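Local coordinates for yeast Cdc13 OB4 (Candida glabrata, PDB 3RMH), which forms the dimeric OB4 domain of the telomere protein Cdc13, which as a whole probably binds DNA, at residues L32-I37 and V51-P56; S100-F105 and Q125-Q130; V70-K75 and W117-C122. The protein carries 2 engineered substitutions. All coordinates share one frame; numbering follows the deposited sequence.

Contact 1: residues L32-I37 and V51-P56; sequences LNVYII and VVNELP
Val-34 and Val-51 meet on the buried face of a beta hairpin in this OB-fold domain, where strands 28-42 and 46-52 run antiparallel. CG2 of Val-34 touches CB of Val-51 at 3.6 Å. Ile-36 lies beside Val-51. Ile-16 of helix 16-19 packs on both valines. The other face carries Tyr-35, Val-52 and Ile-37, and Leu-55 of the following loop folds back over it. CD1 of Ile-37 presses on CG1 of Val-52 at 3.4 Å, a tight carbon pair. CG2 of Ile-37 lies beside the backbone N, anti to the carbonyl carbon, and meets CD2 of Leu-55 at 3.7 Å. Leu-55 covers one face of the Tyr-35 ring in a CH-pi contact. Its CG stands 3.9 Å from the ring centroid, offset toward the rim. At Ile-37 this face meets Ile-114 of the second subunit. Between the faces, Tyr-35 and Val-52 form a hydrogen-bonded pair. N of Tyr-35 gives to O of Val-52 at 2.9 Å, and N of Val-52 gives to O of Tyr-35. Past Val-52, in the loop, the Asn-53 amide bonds to backbone atoms of His-14 and Ile-16. At this polar edge, O of Asn-53 approaches CD2 of Tyr-35 at 3.5 Å.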
ATOM      1  N   LEU B  32      -1.627  15.482  10.393  1.00 25.75           N
ATOM      2  CA  LEU B  32      -2.770  15.141   9.573  1.00 23.76           C
ATOM      3  C   LEU B  32      -4.005  14.962  10.436  1.00 30.52           C
ATOM      4  O   LEU B  32      -3.928  14.359  11.502  1.00 27.51           O
ATOM      5  CB  LEU B  32      -2.514  13.817   8.858  1.00 23.71           C
ATOM      6  CG  LEU B  32      -1.257  13.743   8.001  1.00 29.21           C
ATOM      7  CD1 LEU B  32      -1.139  12.353   7.423  1.00 28.28           C
ATOM      8  CD2 LEU B  32      -1.321  14.798   6.903  1.00 36.87           C
ATOM      9  N   ASN B  33      -5.126  15.505   9.979  1.00 29.54           N
ATOM     10  CA  ASN B  33      -6.431  15.162  10.534  1.00 21.74           C
ATOM     11  C   ASN B  33      -7.197  14.403   9.473  1.00 29.69           C
ATOM     12  O   ASN B  33      -7.692  14.996   8.510  1.00 30.14           O
ATOM     13  CB  ASN B  33      -7.187  16.425  10.989  1.00 27.10           C
ATOM     14  CG  ASN B  33      -6.559  17.054  12.209  1.00 43.63           C
ATOM     15  OD1 ASN B  33      -6.735  16.569  13.330  1.00 48.45           O
ATOM     16  ND2 ASN B  33      -5.801  18.128  12.002  1.00 55.21           N
ATOM     17  N   VAL B  34      -7.265  13.083   9.624  1.00 25.07           N
ATOM     18  CA  VAL B  34      -7.665  12.237   8.516  1.00 24.00           C
ATOM     19  C   VAL B  34      -8.562  11.107   8.956  1.00 25.96           C
ATOM     20  O   VAL B  34      -8.605  10.779  10.140  1.00 25.33           O
ATOM     21  CB  VAL B  34      -6.421  11.664   7.798  1.00 25.53           C
ATOM     22  CG1 VAL B  34      -5.729  12.766   7.029  1.00 27.17           C
ATOM     23  CG2 VAL B  34      -5.458  11.040   8.812  1.00 21.72           C
ATOM     24  N   TYR B  35      -9.273  10.517   8.000  1.00 23.31           N
ATOM     25  CA  TYR B  35     -10.148   9.380   8.281  1.00 21.99           C
ATOM     26  C   TYR B  35      -9.385   8.092   8.186  1.00 22.88           C
ATOM     27  O   TYR B  35      -8.723   7.850   7.182  1.00 23.57           O
ATOM     28  CB  TYR B  35     -11.288   9.320   7.275  1.00 26.40           C
ATOM     29  CG  TYR B  35     -12.253  10.461   7.422  1.00 26.60           C
ATOM     30  CD1 TYR B  35     -13.340  10.359   8.277  1.00 31.02           C
ATOM     31  CD2 TYR B  35     -12.072  11.640   6.724  1.00 31.61           C
ATOM     32  CE1 TYR B  35     -14.236  11.403   8.425  1.00 39.43           C
ATOM     33  CE2 TYR B  35     -12.962  12.698   6.869  1.00 33.25           C
ATOM     34  CZ  TYR B  35     -14.042  12.566   7.717  1.00 41.52           C
ATOM     35  OH  TYR B  35     -14.930  13.611   7.861  1.00 45.07           O
ATOM     36  N   ILE B  36      -9.495   7.251   9.206  1.00 22.13           N
ATOM     37  CA  ILE B  36      -8.923   5.899   9.119  1.00 19.67           C
ATOM     38  C   ILE B  36      -9.933   5.023   8.408  1.00 25.99           C
ATOM     39  O   ILE B  36     -11.055   4.874   8.878  1.00 26.62           O
ATOM     40  CB  ILE B  36      -8.649   5.325  10.525  1.00 25.27           C
ATOM     41  CG1 ILE B  36      -7.550   6.145  11.220  1.00 27.05           C
ATOM     42  CG2 ILE B  36      -8.319   3.834  10.430  1.00 25.99           C
ATOM     43  CD1 ILE B  36      -7.277   5.777  12.655  1.00 27.42           C
ATOM     44  N   ILE B  37      -9.562   4.436   7.275  1.00 23.55           N
ATOM     45  CA  ILE B  37     -10.535   3.628   6.535  1.00 29.54           C
ATOM     46  C   ILE B  37     -10.240   2.136   6.502  1.00 34.00           C
ATOM     47  O   ILE B  37     -11.086   1.349   6.118  1.00 32.15           O
ATOM     48  CB  ILE B  37     -10.703   4.118   5.100  1.00 28.59           C
ATOM     49  CG1 ILE B  37      -9.340   4.149   4.400  1.00 31.61           C
ATOM     50  CG2 ILE B  37     -11.376   5.485   5.101  1.00 33.76           C
ATOM     51  CD1 ILE B  37      -9.434   4.422   2.926  1.00 38.14           C
ATOM     52  N   VAL B  51      -5.283   5.860   5.581  1.00 18.70           N
ATOM     53  CA  VAL B  51      -6.009   7.095   5.879  1.00 24.75           C
ATOM     54  C   VAL B  51      -6.222   7.939   4.630  1.00 24.29           C
ATOM     55  O   VAL B  51      -5.424   7.887   3.687  1.00 28.20           O
ATOM     56  CB  VAL B  51      -5.276   7.953   6.951  1.00 20.17           C
ATOM     57  CG1 VAL B  51      -5.037   7.149   8.226  1.00 20.40           C
ATOM     58  CG2 VAL B  51      -3.936   8.490   6.409  1.00 20.84           C
ATOM     59  N   VAL B  52      -7.308   8.708   4.644  1.00 20.72           N
ATOM     60  CA  VAL B  52      -7.705   9.612   3.562  1.00 22.85           C
ATOM     61  C   VAL B  52      -8.141  10.962   4.135  1.00 28.77           C
ATOM     62  O   VAL B  52      -8.554  11.040   5.289  1.00 29.13           O
ATOM     63  CB  VAL B  52      -8.867   9.023   2.735  1.00 25.09           C
ATOM     64  CG1 VAL B  52      -8.479   7.653   2.201  1.00 26.27           C
ATOM     65  CG2 VAL B  52     -10.158   8.936   3.580  1.00 23.19           C
ATOM     66  N   ASN B  53      -8.052  12.024   3.336  1.00 28.87           N
ATOM     67  CA  ASN B  53      -8.467  13.342   3.793  1.00 30.15           C
ATOM     68  C   ASN B  53     -10.000  13.463   3.877  1.00 37.68           C
ATOM     69  O   ASN B  53     -10.527  14.102   4.785  1.00 37.55           O
ATOM     70  CB  ASN B  53      -7.869  14.456   2.912  1.00 31.33           C
ATOM     71  CG  ASN B  53      -6.342  14.587   3.055  1.00 38.41           C
ATOM     72  OD1 ASN B  53      -5.602  14.430   2.082  1.00 35.67           O
ATOM     73  ND2 ASN B  53      -5.876  14.895   4.261  1.00 38.46           N
ATOM     74  N   GLU B  54     -10.708  12.843   2.934  1.00 30.91           N
ATOM     75  CA  GLU B  54     -12.179  12.877   2.906  1.00 36.87           C
ATOM     76  C   GLU B  54     -12.758  11.508   2.554  1.00 38.08           C
ATOM     77  O   GLU B  54     -12.200  10.786   1.734  1.00 34.64           O
ATOM     78  CB  GLU B  54     -12.657  13.895   1.871  1.00 46.46           C
ATOM     79  CG  GLU B  54     -12.253  15.319   2.165  1.00 58.21           C
ATOM     80  CD  GLU B  54     -13.016  15.910   3.337  1.00 72.24           C
ATOM     81  OE1 GLU B  54     -14.172  15.485   3.571  1.00 73.99           O
ATOM     82  OE2 GLU B  54     -12.456  16.795   4.024  1.00 72.02           O
ATOM     83  N   LEU B  55     -13.877  11.145   3.167  1.00 39.95           N
ATOM     84  CA  LEU B  55     -14.556   9.928   2.758  1.00 45.98           C
ATOM     85  C   LEU B  55     -15.157  10.174   1.377  1.00 44.01           C
ATOM     86  O   LEU B  55     -15.584  11.282   1.077  1.00 47.45           O
ATOM     87  CB  LEU B  55     -15.623   9.533   3.778  1.00 47.52           C
ATOM     88  CG  LEU B  55     -15.060   9.208   5.164  1.00 45.71           C
ATOM     89  CD1 LEU B  55     -16.177   9.048   6.190  1.00 49.74           C
ATOM     90  CD2 LEU B  55     -14.192   7.953   5.093  1.00 37.61           C
ATOM     91  N   PRO B  56     -15.155   9.152   0.509  1.00 38.40           N
ATOM     92  CA  PRO B  56     -15.629   9.415  -0.857  1.00 36.41           C
ATOM     93  C   PRO B  56     -17.135   9.696  -0.914  1.00 50.80           C
ATOM     94  O   PRO B  56     -17.899   9.081  -0.165  1.00 45.91           O
ATOM     95  CB  PRO B  56     -15.282   8.121  -1.608  1.00 40.42           C
ATOM     96  CG  PRO B  56     -15.163   7.073  -0.546  1.00 43.91           C
ATOM     97  CD  PRO B  56     -14.642   7.781   0.676  1.00 41.19           C
TER

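Contact 2: residues S100-F105 and Q125-Q130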
ATOM      1  N   SER B 100      -8.998  11.067  12.958  1.00 21.21           N
ATOM      2  CA  SER B 100      -8.044  11.066  14.052  1.00 25.65           C
ATOM      3  C   SER B 100      -6.919  12.001  13.641  1.00 22.89           C
ATOM      4  O   SER B 100      -6.680  12.208  12.455  1.00 30.40           O
ATOM      5  CB  SER B 100      -7.468   9.657  14.286  1.00 30.78           C
ATOM      6  OG  SER B 100      -8.447   8.776  14.812  1.00 31.74           O
ATOM      7  N   ARG B 101      -6.233  12.577  14.614  1.00 21.05           N
ATOM      8  CA  ARG B 101      -5.074  13.399  14.307  1.00 22.93           C
ATOM      9  C   ARG B 101      -3.835  12.549  14.468  1.00 26.88           C
ATOM     10  O   ARG B 101      -3.636  11.927  15.516  1.00 25.64           O
ATOM     11  CB  ARG B 101      -5.009  14.603  15.242  1.00 28.43           C
ATOM     12  CG  ARG B 101      -3.793  15.511  15.008  1.00 37.90           C
ATOM     13  CD  ARG B 101      -3.932  16.800  15.816  1.00 45.60           C
ATOM     14  NE  ARG B 101      -2.714  17.610  15.814  1.00 49.77           N
ATOM     15  CZ  ARG B 101      -1.633  17.346  16.544  1.00 56.38           C
ATOM     16  NH1 ARG B 101      -1.602  16.278  17.332  1.00 63.16           N
ATOM     17  NH2 ARG B 101      -0.577  18.147  16.483  1.00 52.97           N
ATOM     18  N   LEU B 102      -3.013  12.509  13.418  1.00 22.55           N
ATOM     19  CA  LEU B 102      -1.779  11.743  13.427  1.00 19.42           C
ATOM     20  C   LEU B 102      -0.644  12.687  13.065  1.00 26.97           C
ATOM     21  O   LEU B 102      -0.851  13.683  12.369  1.00 27.25           O
ATOM     22  CB  LEU B 102      -1.825  10.647  12.368  1.00 20.27           C
ATOM     23  CG  LEU B 102      -2.920   9.596  12.504  1.00 28.00           C
ATOM     24  CD1 LEU B 102      -2.938   8.726  11.264  1.00 28.61           C
ATOM     25  CD2 LEU B 102      -2.669   8.776  13.746  1.00 31.51           C
ATOM     26  N   ARG B 103       0.548  12.362  13.530  1.00 18.18           N
ATOM     27  CA  ARG B 103       1.727  13.104  13.139  1.00 15.85           C
ATOM     28  C   ARG B 103       2.634  12.076  12.496  1.00 27.67           C
ATOM     29  O   ARG B 103       3.025  11.109  13.151  1.00 23.53           O
ATOM     30  CB  ARG B 103       2.400  13.726  14.359  1.00 28.49           C
ATOM     31  CG  ARG B 103       1.593  14.862  14.974  1.00 32.73           C
ATOM     32  CD  ARG B 103       2.367  15.577  16.091  1.00 43.11           C
ATOM     33  NE  ARG B 103       2.565  14.727  17.263  1.00 51.27           N
ATOM     34  CZ  ARG B 103       3.752  14.437  17.790  1.00 63.78           C
ATOM     35  NH1 ARG B 103       4.862  14.932  17.256  1.00 70.78           N
ATOM     36  NH2 ARG B 103       3.831  13.654  18.856  1.00 64.84           N
ATOM     37  N   VAL B 104       2.949  12.265  11.216  1.00 18.78           N
ATOM     38  CA  VAL B 104       3.658  11.231  10.469  1.00 14.59           C
ATOM     39  C   VAL B 104       4.968  11.749   9.856  1.00 21.49           C
ATOM     40  O   VAL B 104       5.143  12.949   9.671  1.00 21.13           O
ATOM     41  CB  VAL B 104       2.767  10.594   9.371  1.00 22.86           C
ATOM     42  CG1 VAL B 104       1.483  10.015   9.989  1.00 22.37           C
ATOM     43  CG2 VAL B 104       2.410  11.609   8.290  1.00 24.15           C
ATOM     44  N   PHE B 105       5.873  10.822   9.552  1.00 21.16           N
ATOM     45  CA  PHE B 105       7.135  11.145   8.904  1.00 25.35           C
ATOM     46  C   PHE B 105       7.537   9.996   7.975  1.00 23.98           C
ATOM     47  O   PHE B 105       7.012   8.882   8.090  1.00 22.27           O
ATOM     48  CB  PHE B 105       8.230  11.440   9.952  1.00 25.09           C
ATOM     49  CG  PHE B 105       8.709  10.219  10.689  1.00 29.86           C
ATOM     50  CD1 PHE B 105       9.952   9.664  10.405  1.00 41.44           C
ATOM     51  CD2 PHE B 105       7.909   9.606  11.630  1.00 32.08           C
ATOM     52  CE1 PHE B 105      10.384   8.528  11.072  1.00 45.10           C
ATOM     53  CE2 PHE B 105       8.333   8.466  12.291  1.00 31.87           C
ATOM     54  CZ  PHE B 105       9.565   7.933  12.022  1.00 38.48           C
ATOM     55  N   GLN B 125      -4.376   4.196  23.381  1.00 27.79           N
ATOM     56  CA  GLN B 125      -4.990   5.007  24.433  1.00 29.80           C
ATOM     57  C   GLN B 125      -5.196   6.444  23.973  1.00 29.86           C
ATOM     58  O   GLN B 125      -6.247   7.031  24.207  1.00 31.32           O
ATOM     59  CB  GLN B 125      -4.172   4.980  25.727  1.00 34.79           C
ATOM     60  CG  GLN B 125      -4.113   3.622  26.403  1.00 41.88           C
ATOM     61  CD  GLN B 125      -3.071   2.696  25.789  1.00 42.19           C
ATOM     62  OE1 GLN B 125      -2.302   3.090  24.906  1.00 37.53           O
ATOM     63  NE2 GLN B 125      -3.041   1.456  26.262  1.00 38.67           N
ATOM     64  N   GLU B 126      -4.197   7.015  23.311  1.00 30.18           N
ATOM     65  CA  GLU B 126      -4.329   8.382  22.830  1.00 25.54           C
ATOM     66  C   GLU B 126      -5.398   8.530  21.734  1.00 26.82           C
ATOM     67  O   GLU B 126      -6.112   9.521  21.707  1.00 23.56           O
ATOM     68  CB  GLU B 126      -2.984   8.913  22.344  1.00 36.20           C
ATOM     69  CG  GLU B 126      -2.897  10.420  22.397  1.00 47.67           C
ATOM     70  CD  GLU B 126      -3.553  11.058  21.201  1.00 48.72           C
ATOM     71  OE1 GLU B 126      -3.590  10.395  20.140  1.00 46.48           O
ATOM     72  OE2 GLU B 126      -4.022  12.213  21.317  1.00 50.44           O
ATOM     73  N   LEU B 127      -5.489   7.565  20.814  1.00 26.87           N
ATOM     74  CA  LEU B 127      -6.518   7.617  19.773  1.00 23.56           C
ATOM     75  C   LEU B 127      -7.893   7.492  20.406  1.00 25.22           C
ATOM     76  O   LEU B 127      -8.859   8.118  19.956  1.00 26.17           O
ATOM     77  CB  LEU B 127      -6.318   6.501  18.734  1.00 29.63           C
ATOM     78  CG  LEU B 127      -5.108   6.645  17.802  1.00 27.68           C
ATOM     79  CD1 LEU B 127      -4.895   5.391  16.953  1.00 28.11           C
ATOM     80  CD2 LEU B 127      -5.241   7.880  16.922  1.00 29.40           C
ATOM     81  N   ARG B 128      -7.986   6.668  21.443  1.00 22.69           N
ATOM     82  CA  ARG B 128      -9.253   6.508  22.161  1.00 25.72           C
ATOM     83  C   ARG B 128      -9.657   7.815  22.835  1.00 31.18           C
ATOM     84  O   ARG B 128     -10.839   8.156  22.883  1.00 26.28           O
ATOM     85  CB  ARG B 128      -9.142   5.404  23.216  1.00 31.65           C
ATOM     86  CG  ARG B 128      -9.288   3.997  22.675  1.00 39.20           C
ATOM     87  CD  ARG B 128      -8.952   2.965  23.736  1.00 39.95           C
ATOM     88  NE  ARG B 128      -9.087   1.607  23.226  1.00 38.59           N
ATOM     89  CZ  ARG B 128      -8.567   0.536  23.813  1.00 45.71           C
ATOM     90  NH1 ARG B 128      -7.884   0.668  24.942  1.00 50.61           N
ATOM     91  NH2 ARG B 128      -8.731  -0.662  23.269  1.00 45.14           N
ATOM     92  N   LEU B 129      -8.665   8.533  23.358  1.00 28.54           N
ATOM     93  CA  LEU B 129      -8.913   9.820  23.998  1.00 31.53           C
ATOM     94  C   LEU B 129      -9.393  10.832  22.971  1.00 27.80           C
ATOM     95  O   LEU B 129     -10.324  11.585  23.237  1.00 25.56           O
ATOM     96  CB  LEU B 129      -7.660  10.326  24.720  1.00 31.76           C
ATOM     97  CG  LEU B 129      -7.818  11.546  25.630  1.00 29.70           C
ATOM     98  CD1 LEU B 129      -8.936  11.309  26.648  1.00 32.54           C
ATOM     99  CD2 LEU B 129      -6.505  11.863  26.326  1.00 35.95           C
ATOM    100  N   GLN B 130      -8.776  10.837  21.784  1.00 26.99           N
ATOM    101  CA  GLN B 130      -9.238  11.731  20.722  1.00 23.44           C
ATOM    102  C   GLN B 130     -10.705  11.490  20.406  1.00 25.01           C
ATOM    103  O   GLN B 130     -11.472  12.433  20.230  1.00 32.65           O
ATOM    104  CB  GLN B 130      -8.412  11.574  19.443  1.00 25.81           C
ATOM    105  CG  GLN B 130      -7.005  12.132  19.506  1.00 27.18           C
ATOM    106  CD  GLN B 130      -6.353  12.110  18.136  1.00 30.54           C
ATOM    107  OE1 GLN B 130      -7.009  12.343  17.131  1.00 29.28           O
ATOM    108  NE2 GLN B 130      -5.069  11.821  18.092  1.00 32.07           N
TER
HETATM  109  O   HOH W   1      -9.754   8.811  17.408  1.00 27.72           O
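Gln-130 reaches from helix 124-134 to strand 99-108 and grips the backbone of Arg-101 with both ends of its side-chain amide. N of Arg-101 gives to OE1 of Gln-130 at 2.6 Å, almost straight at 176°. NE2 of Gln-130 gives in return to O of Arg-101 at 2.9 Å. Each acceptor is met in its carbonyl plane, on a lone pair. The glutamine chain is extended beyond CG, with CD anti to CA (chi2 -172°), and this carries the amide out to the strand. The two bonds fix the turn of the amide. A third bond comes from within the helix, where NE2 of Gln-130 also gives to OE1 of Glu-126 at 2.9 Å. That oxygen uses its syn lone pair.

The apolar part is slighter. CD2 of Leu-127 lies 3.9 Å from CB of Ser-100 and 4.2 Å from CD2 of Leu-102. These three residues are buried, and Leu-95 adds to the packing on Leu-127. A water joins the two segments, giving one bond to OG of Ser-100 and another to O of Leu-127.

The side of Arg-101 is more open. This residue is exposed, and its extended side chain leads away from the helix.

Strand and helix axes approach to 8.7 Å, and the Gln-130 side chain bridges strand and helix. The pattern is a side-chain amide pairing with a strand's N-H and C=O, here joining the C-terminal helix to the OB-fold sheet.

Contact 3: residues V70-K75 and W117-C122; sequences VYITGK and WSPIEC
This is a buried backbone-and-side-chain contact between two strands that cross inside the OB-fold domain. Residues 70-72 of strand 68-73 meet strand 115-119, and the strand axes come within 4.6 Å at an angle of 66°. By strand order this is the strand 3 to strand 5 meeting that closes the five-stranded OB barrel.

Tyr-71 supplies both polar groups on its strand. Its N gives to O of Trp-117 at 2.8 Å. Its own O receives the hydroxyl of Ser-118, with OG 2.9 Å away. The Ser-118 hydroxyl comes nearly head-on to the carbonyl, at a C=O...donor angle of 171°. OG of Ser-118 stands anti to its backbone N (chi1 -160°), which turns it to the tyrosine carbonyl. The same OG has a weak bond from NE of Arg-107. Trp-117 O also lies at the edge of the Tyr-71 ring, in its plane. Tyr-71 packs on Lys-50 of the second subunit, and Trp-117 on Pro-64 of the second subunit.

Pro-119 fills the apolar side. CD of the proline presses on CG1 of Val-70 at 3.3 Å, closer than ordinary van der Waals contact. CG1 of Val-70 lies near CG of the proline as well. Ile-72 comes at about a right angle to the proline, its CG1 3.7 Å from CG of Pro-119. The same CD of Pro-119 also lies 3.2 Å from O of Tyr-71, beside the hydroxyl bond.

Strand 46-52 pairs with the strand of Val-70 and Ile-72. On the other strand, Ser-118 pairs with Phe-105 of strand 99-108. Helix 75-82 follows Gly-74, its N-cap residue, and its Phe-81 packs on Ile-72 and Cys-122.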
ATOM      1  N   VAL B  70       0.075   4.078   6.656  1.00 17.15           N
ATOM      2  CA  VAL B  70       0.866   4.403   7.839  1.00 21.54           C
ATOM      3  C   VAL B  70       1.246   3.113   8.553  1.00 20.36           C
ATOM      4  O   VAL B  70       0.382   2.333   8.925  1.00 27.70           O
ATOM      5  CB  VAL B  70       0.040   5.264   8.808  1.00 21.51           C
ATOM      6  CG1 VAL B  70       0.812   5.529  10.096  1.00 23.77           C
ATOM      7  CG2 VAL B  70      -0.361   6.571   8.137  1.00 26.87           C
ATOM      8  N   TYR B  71       2.539   2.912   8.766  1.00 17.11           N
ATOM      9  CA  TYR B  71       3.050   1.660   9.311  1.00 18.33           C
ATOM     10  C   TYR B  71       3.565   1.819  10.712  1.00 22.19           C
ATOM     11  O   TYR B  71       4.315   2.743  11.001  1.00 24.78           O
ATOM     12  CB  TYR B  71       4.252   1.180   8.474  1.00 20.88           C
ATOM     13  CG  TYR B  71       3.929   0.743   7.075  1.00 22.66           C
ATOM     14  CD1 TYR B  71       3.900  -0.602   6.745  1.00 27.40           C
ATOM     15  CD2 TYR B  71       3.707   1.670   6.072  1.00 24.24           C
ATOM     16  CE1 TYR B  71       3.618  -1.017   5.451  1.00 31.92           C
ATOM     17  CE2 TYR B  71       3.434   1.266   4.764  1.00 27.79           C
ATOM     18  CZ  TYR B  71       3.391  -0.074   4.467  1.00 33.49           C
ATOM     19  OH  TYR B  71       3.115  -0.469   3.183  1.00 37.95           O
ATOM     20  N   ILE B  72       3.186   0.888  11.576  1.00 17.11           N
ATOM     21  CA  ILE B  72       3.774   0.780  12.899  1.00 20.37           C
ATOM     22  C   ILE B  72       4.483  -0.566  12.873  1.00 29.01           C
ATOM     23  O   ILE B  72       3.837  -1.606  12.889  1.00 29.01           O
ATOM     24  CB  ILE B  72       2.702   0.770  13.976  1.00 24.50           C
ATOM     25  CG1 ILE B  72       1.931   2.095  13.945  1.00 23.94           C
ATOM     26  CG2 ILE B  72       3.329   0.569  15.347  1.00 29.97           C
ATOM     27  CD1 ILE B  72       0.737   2.138  14.898  1.00 25.87           C
ATOM     28  N   THR B  73       5.810  -0.546  12.831  1.00 23.23           N
ATOM     29  CA  THR B  73       6.548  -1.751  12.453  1.00 32.98           C
ATOM     30  C   THR B  73       7.581  -2.174  13.487  1.00 34.09           C
ATOM     31  O   THR B  73       8.353  -1.346  13.967  1.00 33.29           O
ATOM     32  CB  THR B  73       7.236  -1.526  11.111  1.00 38.66           C
ATOM     33  OG1 THR B  73       6.268  -1.038  10.174  1.00 37.47           O
ATOM     34  CG2 THR B  73       7.852  -2.821  10.598  1.00 44.63           C
ATOM     35  N   GLY B  74       7.584  -3.463  13.829  1.00 38.96           N
ATOM     36  CA  GLY B  74       8.528  -4.018  14.789  1.00 44.77           C
ATOM     37  C   GLY B  74       7.904  -4.266  16.152  1.00 48.89           C
ATOM     38  O   GLY B  74       6.985  -3.560  16.545  1.00 39.42           O
ATOM     39  N   LYS B  75       8.410  -5.260  16.878  1.00 47.05           N
ATOM     40  CA  LYS B  75       7.860  -5.609  18.187  1.00 51.22           C
ATOM     41  C   LYS B  75       7.803  -4.398  19.114  1.00 46.62           C
ATOM     42  O   LYS B  75       6.816  -4.192  19.824  1.00 50.18           O
ATOM     43  CB  LYS B  75       8.692  -6.715  18.853  1.00 65.53           C
ATOM     44  CG  LYS B  75      10.056  -6.247  19.372  1.00 75.59           C
ATOM     45  CD  LYS B  75      10.631  -7.198  20.421  1.00 84.69           C
ATOM     46  CE  LYS B  75      10.919  -8.570  19.829  1.00 86.95           C
ATOM     47  NZ  LYS B  75      10.882  -9.640  20.865  1.00 87.31           N
ATOM     48  N   TRP B 117       5.531   5.700   5.378  1.00 19.95           N
ATOM     49  CA  TRP B 117       5.097   6.701   6.340  1.00 20.28           C
ATOM     50  C   TRP B 117       4.805   6.022   7.677  1.00 24.92           C
ATOM     51  O   TRP B 117       4.253   4.913   7.729  1.00 26.04           O
ATOM     52  CB  TRP B 117       3.854   7.432   5.799  1.00 20.81           C
ATOM     53  CG  TRP B 117       4.229   8.317   4.649  1.00 28.04           C
ATOM     54  CD1 TRP B 117       4.304   7.967   3.323  1.00 32.36           C
ATOM     55  CD2 TRP B 117       4.650   9.694   4.730  1.00 29.86           C
ATOM     56  NE1 TRP B 117       4.725   9.052   2.575  1.00 33.77           N
ATOM     57  CE2 TRP B 117       4.948  10.100   3.400  1.00 34.08           C
ATOM     58  CE3 TRP B 117       4.796  10.594   5.777  1.00 31.58           C
ATOM     59  CZ2 TRP B 117       5.370  11.410   3.120  1.00 23.02           C
ATOM     60  CZ3 TRP B 117       5.232  11.880   5.487  1.00 30.50           C
ATOM     61  CH2 TRP B 117       5.502  12.279   4.171  1.00 24.74           C
ATOM     62  N   SER B 118       5.170   6.693   8.758  1.00 24.78           N
ATOM     63  CA  SER B 118       5.087   6.103  10.083  1.00 25.76           C
ATOM     64  C   SER B 118       4.610   7.191  11.029  1.00 19.26           C
ATOM     65  O   SER B 118       4.912   8.354  10.805  1.00 23.38           O
ATOM     66  CB  SER B 118       6.485   5.640  10.499  1.00 34.18           C
ATOM     67  OG  SER B 118       6.425   4.672  11.525  1.00 43.57           O
ATOM     68  N   PRO B 119       3.864   6.823  12.079  1.00 20.29           N
ATOM     69  CA  PRO B 119       3.371   7.831  13.017  1.00 24.82           C
ATOM     70  C   PRO B 119       4.265   8.017  14.240  1.00 28.35           C
ATOM     71  O   PRO B 119       5.006   7.113  14.624  1.00 29.10           O
ATOM     72  CB  PRO B 119       2.015   7.258  13.443  1.00 22.60           C
ATOM     73  CG  PRO B 119       2.239   5.772  13.436  1.00 27.43           C
ATOM     74  CD  PRO B 119       3.257   5.500  12.319  1.00 21.25           C
ATOM     75  N   ILE B 120       4.165   9.182  14.870  1.00 28.03           N
ATOM     76  CA  ILE B 120       4.998   9.504  16.019  1.00 28.79           C
ATOM     77  C   ILE B 120       4.194   9.552  17.305  1.00 30.11           C
ATOM     78  O   ILE B 120       3.183  10.231  17.361  1.00 30.99           O
ATOM     79  CB  ILE B 120       5.637  10.888  15.838  1.00 33.81           C
ATOM     80  CG1 ILE B 120       6.528  10.886  14.598  1.00 37.43           C
ATOM     81  CG2 ILE B 120       6.416  11.284  17.092  1.00 43.23           C
ATOM     82  CD1 ILE B 120       6.789  12.262  14.042  1.00 48.12           C
ATOM     83  N   GLU B 121       4.665   8.857  18.340  1.00 30.07           N
ATOM     84  CA  GLU B 121       4.036   8.901  19.656  1.00 35.86           C
ATOM     85  C   GLU B 121       2.548   8.572  19.543  1.00 33.83           C
ATOM     86  O   GLU B 121       1.709   9.143  20.231  1.00 41.99           O
ATOM     87  CB  GLU B 121       4.228  10.269  20.314  1.00 43.45           C
ATOM     88  CG  GLU B 121       5.647  10.544  20.794  1.00 52.64           C
ATOM     89  CD  GLU B 121       5.861  11.994  21.199  1.00 66.86           C
ATOM     90  OE1 GLU B 121       4.859  12.729  21.348  1.00 70.76           O
ATOM     91  OE2 GLU B 121       7.032  12.400  21.363  1.00 74.78           O
ATOM     92  N   CYS B 122       2.233   7.649  18.650  1.00 27.72           N
ATOM     93  CA  CYS B 122       0.855   7.232  18.442  1.00 22.72           C
ATOM     94  C   CYS B 122       0.582   6.032  19.343  1.00 30.99           C
ATOM     95  O   CYS B 122       1.354   5.073  19.346  1.00 31.03           O
ATOM     96  CB  CYS B 122       0.659   6.864  16.972  1.00 30.39           C
ATOM     97  SG  CYS B 122      -1.012   6.393  16.531  1.00 37.56           S
TER

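All three contacts reach the same curled sheet. Contacts 1 and 2, centres about 13 Å apart, meet through neighbouring strands 28-42 and 99-108: N of Leu-32 lies 2.8 Å from O of Leu-102, a probable hydrogen bond. Contacts 2 and 3 have the closest centres, about 11 Å apart. They join through strands 99-108 and 115-119, where NH2 of Arg-103 forms a salt bridge with OE1 of Glu-121 at 2.8 Å. Contacts 1 and 3 lie about 17 Å apart between centres and do not touch, though strands 46-52 and 68-73 are neighbours. Both reach the second subunit, whereas contact 2 meets no other chain of the assembly.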